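Local coordinates for protein putative hydrolase (Shewanella frigidimarina, PDB 3LHO) that probably acts as an iron(II)-dependent dioxygenase of the 2-oxoadipate dioxygenase/decarboxylase family, whose members convert 2-oxoadipate to 2-hydroxyglutarate with release of carbon dioxide, at residues K82-P87 with V94-L99; T4-L9 with I64-S69. All coordinates share one frame; numbering follows the deposited sequence. Where two conformers were deposited one is given.

Contact 1 (K82-P87 with V94-L99); sequences KHFEHP and VFISEL
F84 and I96 turn their side chains the same way at the first bond: CG of F84 (chi1 -55°) and CG1 of I96 (chi1 -47°) each stand anti to their own carbonyl carbon. The extended I96 branch then brings CD1 obliquely to the ring, 3.9 Å from F84 CE1. V94 lies on this same face, its CB beside F84 CB, so two branched aliphatic residues of the partner strand meet F84, V94 at the CB and I96 at the ring. Helix 54-62 covers the group through L54, A58 and F61, which explains why these places are apolar.

The backbones beneath run antiparallel. K82 and I96 form a hydrogen-bonded pair, with I96 N giving an essentially straight N-H bond (180°) to K82 O at 2.9 Å and K82 N reaching I96 O at 3.0 Å. The F84 and V94 pair repeats this, with F84 N to V94 O at 2.8 Å and V94 N to F84 O at 3.0 Å. Between them H83 and F95 make a non-hydrogen-bonded pair, in which H83 CA points its hydrogen at V94 O (3.1 Å).

On the opposite face of the sheet, H83 CB lies 4.2 Å from F95 CD1, and the ring of F251 meets both H83 and F95. Histidine suits its place because both ring nitrogens are used: NE2 donates in the ring plane to E85 OE2 at 2.8 Å, on the anti side of the carboxylate, while ND1 is bonded to Y72 OH. Together these two bonds fix the rotation of the ring.

Overall this is an antiparallel beta hairpin in the mixed sheet of a glyoxalase-clan protein, and F95 projects from the face that approaches the nickel held by H41, H165 and E235.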
loop_
_atom_site.group_PDB
_atom_site.type_symbol
_atom_site.label_atom_id
_atom_site.label_comp_id
_atom_site.label_asym_id
_atom_site.label_seq_id
_atom_site.Cartn_x
_atom_site.Cartn_y
_atom_site.Cartn_z
ATOM N N LYS A 82 -6.649 -4.934 -8.499
ATOM C CA LYS A 82 -8.090 -4.667 -8.368
ATOM C C LYS A 82 -8.250 -3.720 -7.173
ATOM O O LYS A 82 -7.361 -3.688 -6.264
ATOM C CB LYS A 82 -8.878 -5.953 -8.062
ATOM C CG LYS A 82 -8.753 -7.148 -9.052
ATOM C CD LYS A 82 -9.422 -8.458 -8.499
ATOM C CE LYS A 82 -10.921 -8.430 -8.508
ATOM N NZ LYS A 82 -11.550 -8.292 -9.882
ATOM N N HIS A 83 -9.357 -2.972 -7.177
ATOM C CA HIS A 83 -9.758 -2.242 -5.999
ATOM C C HIS A 83 -11.142 -2.676 -5.557
ATOM O O HIS A 83 -11.945 -3.163 -6.364
ATOM C CB HIS A 83 -9.586 -0.704 -6.171
ATOM C CG HIS A 83 -10.833 0.031 -6.531
ATOM N ND1 HIS A 83 -11.168 0.356 -7.834
ATOM C CD2 HIS A 83 -11.807 0.550 -5.745
ATOM C CE1 HIS A 83 -12.323 1.016 -7.823
ATOM N NE2 HIS A 83 -12.727 1.153 -6.562
ATOM N N PHE A 84 -11.347 -2.552 -4.229
ATOM C CA PHE A 84 -12.548 -2.956 -3.521
ATOM C C PHE A 84 -13.109 -1.771 -2.735
ATOM O O PHE A 84 -12.345 -0.963 -2.188
ATOM C CB PHE A 84 -12.256 -4.143 -2.568
ATOM C CG PHE A 84 -11.623 -5.319 -3.254
ATOM C CD1 PHE A 84 -10.249 -5.304 -3.549
ATOM C CD2 PHE A 84 -12.380 -6.402 -3.647
ATOM C CE1 PHE A 84 -9.660 -6.347 -4.224
ATOM C CE2 PHE A 84 -11.798 -7.482 -4.327
ATOM C CZ PHE A 84 -10.422 -7.452 -4.609
ATOM N N GLU A 85 -14.447 -1.705 -2.679
ATOM C CA GLU A 85 -15.194 -0.658 -1.999
ATOM C C GLU A 85 -16.165 -1.242 -0.965
ATOM O O GLU A 85 -16.720 -2.342 -1.171
ATOM C CB GLU A 85 -15.998 0.145 -3.012
ATOM C CG GLU A 85 -15.102 0.953 -3.946
ATOM C CD GLU A 85 -15.865 1.706 -5.018
ATOM O OE1 GLU A 85 -17.119 1.758 -4.956
ATOM O OE2 GLU A 85 -15.184 2.231 -5.937
ATOM N N HIS A 86 -16.302 -0.523 0.155
ATOM C CA HIS A 86 -17.161 -0.921 1.273
ATOM C C HIS A 86 -18.442 -0.044 1.217
ATOM O O HIS A 86 -18.393 1.096 0.708
ATOM C CB HIS A 86 -16.410 -0.741 2.587
ATOM C CG HIS A 86 -17.097 -1.325 3.773
ATOM N ND1 HIS A 86 -18.074 -0.653 4.472
ATOM C CD2 HIS A 86 -16.941 -2.521 4.396
ATOM C CE1 HIS A 86 -18.488 -1.403 5.483
ATOM N NE2 HIS A 86 -17.817 -2.546 5.460
ATOM N N PRO A 87 -19.590 -0.591 1.667
ATOM C CA PRO A 87 -20.839 0.225 1.625
ATOM C C PRO A 87 -20.794 1.506 2.483
ATOM O O PRO A 87 -21.515 2.470 2.199
ATOM C CB PRO A 87 -21.929 -0.739 2.123
ATOM C CG PRO A 87 -21.227 -1.999 2.585
ATOM C CD PRO A 87 -19.866 -2.022 1.945
ATOM N N VAL A 94 -9.685 -0.326 -0.955
ATOM C CA VAL A 94 -8.623 -1.290 -0.823
ATOM C C VAL A 94 -8.083 -1.650 -2.213
ATOM O O VAL A 94 -8.783 -2.161 -3.074
ATOM C CB VAL A 94 -9.093 -2.541 -0.033
ATOM C CG1 VAL A 94 -7.980 -3.626 -0.053
ATOM C CG2 VAL A 94 -9.511 -2.119 1.381
ATOM N N PHE A 95 -6.831 -1.299 -2.419
ATOM C CA PHE A 95 -6.149 -1.534 -3.658
ATOM C C PHE A 95 -5.167 -2.694 -3.430
ATOM O O PHE A 95 -4.301 -2.613 -2.521
ATOM C CB PHE A 95 -5.386 -0.286 -4.038
ATOM C CG PHE A 95 -4.748 -0.362 -5.386
ATOM C CD1 PHE A 95 -5.482 -0.129 -6.546
ATOM C CD2 PHE A 95 -3.378 -0.684 -5.484
ATOM C CE1 PHE A 95 -4.870 -0.214 -7.827
ATOM C CE2 PHE A 95 -2.750 -0.769 -6.716
ATOM C CZ PHE A 95 -3.503 -0.529 -7.915
ATOM N N ILE A 96 -5.321 -3.757 -4.224
ATOM C CA ILE A 96 -4.480 -4.964 -4.082
ATOM C C ILE A 96 -3.881 -5.293 -5.431
ATOM O O ILE A 96 -4.579 -5.446 -6.445
ATOM C CB ILE A 96 -5.202 -6.186 -3.464
ATOM C CG1 ILE A 96 -6.001 -5.844 -2.208
ATOM C CG2 ILE A 96 -4.164 -7.331 -3.202
ATOM C CD1 ILE A 96 -6.818 -7.082 -1.634
ATOM N N SER A 97 -2.546 -5.324 -5.483
ATOM C CA SER A 97 -1.876 -5.687 -6.733
ATOM C C SER A 97 -1.074 -6.984 -6.546
ATOM O O SER A 97 -0.850 -7.436 -5.408
ATOM C CB SER A 97 -0.990 -4.546 -7.212
ATOM O OG SER A 97 0.113 -4.310 -6.342
ATOM N N GLU A 98 -0.737 -7.634 -7.651
ATOM C CA GLU A 98 0.129 -8.810 -7.612
ATOM C C GLU A 98 1.098 -8.759 -8.779
ATOM O O GLU A 98 0.702 -8.462 -9.874
ATOM C CB GLU A 98 -0.636 -10.142 -7.651
ATOM C CG GLU A 98 -1.372 -10.440 -8.892
ATOM C CD GLU A 98 -2.141 -11.759 -8.832
ATOM O OE1 GLU A 98 -2.260 -12.443 -7.768
ATOM O OE2 GLU A 98 -2.685 -12.082 -9.861
ATOM N N LEU A 99 2.348 -9.089 -8.499
ATOM C CA LEU A 99 3.366 -9.144 -9.528
ATOM C C LEU A 99 3.205 -10.415 -10.355
ATOM O O LEU A 99 2.980 -11.497 -9.835
ATOM C CB LEU A 99 4.763 -9.115 -8.868
ATOM C CG LEU A 99 5.999 -8.929 -9.781
ATOM C CD1 LEU A 99 6.111 -7.505 -10.287
ATOM C CD2 LEU A 99 7.257 -9.304 -8.989
#

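Contact 2 (T4-L9 with I64-S69); sequences TDVNAL and IGYVDS. With SO4 (sulfate ion), chain E.
I64 meets T4, V6 and L9 through the tips of both its branches. Its CD1 sits 3.7 Å from V6 CA and 3.8 Å from L9 CD2, packing against the first turn of helix 6-20, while CG2 lies 3.7 Å from T4 O. CG1 stands between the backbone N and the carbonyl carbon (chi1 56°), and its branch carries CD1 to the helix while CG2 points to the T4 carbonyl; isoleucine suits the place because its two branches reach different partners. Y66 adds a second apolar touch: V6 CG2 approaches the edge of its ring, 3.9 Å from CE1, the two side chains crossing at about a right angle.

One shell out, Y66 OH is hydrogen-bonded to P92 O, and its ring meets H86 edge-to-face, which probably helps hold the ring edge toward V6. Between I64 and Y66 the chain turns at G65 with a backbone conformation (phi 111°) that glycine, lacking a side chain, adopts without strain.

The helix start is itself held in place. D5 is the N-cap, its OD1 accepting from A8 N at 2.9 Å through the anti lone pair. A sulfate ion, probably from the crystallisation liquor, settles at the same end: T4 OG1 donates to its O4 (3.0 Å), and H3 also binds it.

Across the two segments the side-chain contacts are thus apolar, with one methyl set against the T4 carbonyl oxygen, while D5 serves the helix end and T4 helps bind the sulfate; the partial positive charge of that helix end probably helps attract the anion.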
loop_
_atom_site.group_PDB
_atom_site.type_symbol
_atom_site.label_atom_id
_atom_site.label_comp_id
_atom_site.label_asym_id
_atom_site.label_seq_id
_atom_site.Cartn_x
_atom_site.Cartn_y
_atom_site.Cartn_z
ATOM N N THR A 4 -13.691 -9.979 11.890
ATOM C CA THR A 4 -15.123 -9.812 11.603
ATOM C C THR A 4 -15.547 -8.317 11.570
ATOM O O THR A 4 -16.622 -7.973 11.076
ATOM C CB THR A 4 -15.959 -10.566 12.633
ATOM O OG1 THR A 4 -15.631 -10.087 13.944
ATOM C CG2 THR A 4 -15.667 -12.095 12.567
ATOM N N ASP A 5 -14.691 -7.439 12.071
ATOM C CA ASP A 5 -14.986 -6.009 12.120
ATOM C C ASP A 5 -13.944 -5.191 11.337
ATOM O O ASP A 5 -12.735 -5.298 11.572
ATOM C CB ASP A 5 -15.028 -5.556 13.568
ATOM C CG ASP A 5 -15.403 -4.102 13.701
ATOM O OD1 ASP A 5 -14.515 -3.281 13.499
ATOM O OD2 ASP A 5 -16.572 -3.786 14.004
ATOM N N VAL A 6 -14.462 -4.395 10.397
ATOM C CA VAL A 6 -13.683 -3.589 9.462
ATOM C C VAL A 6 -12.838 -2.573 10.210
ATOM O O VAL A 6 -11.667 -2.425 9.899
ATOM C CB VAL A 6 -14.584 -2.940 8.404
ATOM C CG1 VAL A 6 -15.616 -1.997 9.030
ATOM C CG2 VAL A 6 -13.746 -2.242 7.332
ATOM N N ASN A 7 -13.386 -1.972 11.274
ATOM C CA ASN A 7 -12.599 -1.011 12.032
ATOM C C ASN A 7 -11.426 -1.666 12.712
ATOM O O ASN A 7 -10.345 -1.126 12.681
ATOM C CB ASN A 7 -13.459 -0.211 13.014
ATOM C CG ASN A 7 -14.414 0.689 12.303
ATOM O OD1 ASN A 7 -14.034 1.425 11.391
ATOM N ND2 ASN A 7 -15.683 0.605 12.670
ATOM N N ALA A 8 -11.638 -2.842 13.306
ATOM C CA ALA A 8 -10.570 -3.582 13.945
ATOM C C ALA A 8 -9.452 -3.967 12.968
ATOM O O ALA A 8 -8.283 -3.925 13.329
ATOM C CB ALA A 8 -11.129 -4.837 14.634
ATOM N N LEU A 9 -9.808 -4.340 11.729
ATOM C CA LEU A 9 -8.810 -4.720 10.724
ATOM C C LEU A 9 -7.895 -3.561 10.358
ATOM O O LEU A 9 -6.674 -3.685 10.406
ATOM C CB LEU A 9 -9.478 -5.298 9.459
ATOM C CG LEU A 9 -8.601 -5.674 8.265
ATOM C CD1 LEU A 9 -7.447 -6.608 8.688
ATOM C CD2 LEU A 9 -9.433 -6.318 7.189
ATOM N N ILE A 64 -15.866 -9.220 4.948
ATOM C CA ILE A 64 -16.465 -8.248 5.859
ATOM C C ILE A 64 -17.135 -7.090 5.087
ATOM O O ILE A 64 -17.220 -5.951 5.587
ATOM C CB ILE A 64 -15.430 -7.692 6.858
ATOM C CG1 ILE A 64 -14.202 -7.076 6.132
ATOM C CG2 ILE A 64 -14.965 -8.804 7.825
ATOM C CD1 ILE A 64 -13.253 -6.402 7.043
ATOM N N GLY A 65 -17.534 -7.357 3.847
ATOM C CA GLY A 65 -18.371 -6.428 3.100
ATOM C C GLY A 65 -17.816 -5.686 1.914
ATOM O O GLY A 65 -18.574 -5.029 1.226
ATOM N N TYR A 66 -16.508 -5.786 1.649
ATOM C CA TYR A 66 -15.960 -5.147 0.461
ATOM C C TYR A 66 -16.434 -5.818 -0.794
ATOM O O TYR A 66 -16.622 -7.031 -0.859
ATOM C CB TYR A 66 -14.406 -5.099 0.516
ATOM C CG TYR A 66 -13.870 -3.972 1.361
ATOM C CD1 TYR A 66 -13.775 -4.064 2.766
ATOM C CD2 TYR A 66 -13.498 -2.772 0.769
ATOM C CE1 TYR A 66 -13.286 -2.947 3.536
ATOM C CE2 TYR A 66 -13.011 -1.693 1.516
ATOM C CZ TYR A 66 -12.929 -1.766 2.895
ATOM O OH TYR A 66 -12.461 -0.627 3.554
ATOM N N VAL A 67 -16.582 -5.027 -1.835
ATOM C CA VAL A 67 -17.077 -5.491 -3.110
ATOM C C VAL A 67 -16.051 -5.148 -4.183
ATOM O O VAL A 67 -15.526 -4.041 -4.191
ATOM C CB VAL A 67 -18.411 -4.812 -3.449
ATOM C CG1 VAL A 67 -18.896 -5.231 -4.853
ATOM C CG2 VAL A 67 -19.467 -5.122 -2.349
ATOM N N ASP A 68 -15.785 -6.107 -5.055
ATOM C CA ASP A 68 -14.945 -5.940 -6.217
ATOM C C ASP A 68 -15.459 -4.786 -7.068
ATOM O O ASP A 68 -16.592 -4.821 -7.495
ATOM C CB ASP A 68 -14.975 -7.269 -6.990
ATOM C CG ASP A 68 -14.060 -7.278 -8.165
ATOM O OD1 ASP A 68 -13.392 -6.236 -8.451
ATOM O OD2 ASP A 68 -14.000 -8.350 -8.795
ATOM N N SER A 69 -14.633 -3.769 -7.301
ATOM C CA SER A 69 -15.063 -2.509 -7.887
ATOM C C SER A 69 -14.195 -2.007 -9.043
ATOM O O SER A 69 -14.498 -0.965 -9.593
ATOM C CB SER A 69 -15.137 -1.407 -6.810
ATOM O OG SER A 69 -16.097 -1.733 -5.801
HETATM S S SO4 E . -12.400 -8.523 14.930
HETATM O O1 SO4 E . -13.081 -7.696 15.926
HETATM O O2 SO4 E . -12.748 -8.055 13.600
HETATM O O3 SO4 E . -10.950 -8.409 15.122
HETATM O O4 SO4 E . -12.833 -9.915 15.032
#

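How the contacts relate
Contact 1 and contact 2 have centres 11 Å apart and meet through neighbouring strands of one sheet, 67-74 and 79-85. V67 N probably bonds to E85 O at 2.8 Å, continuing the ladder from the hairpin of contact 1 to the outer strand that leaves contact 2. A salt bridge joins K82 NZ to D68 OD2 (2.7 Å), with D71 as a second partner of the lysine. Beyond the strand end, P87 CD packs 3.4 Å from G65 O. The two contacts differ in distance from the nickel: the side chain of F95 is about 6 Å from the ion and that of Y66 about 14 Å. Contact 2 joins the start of helix 6-20 to the loop leading into strand 67-74.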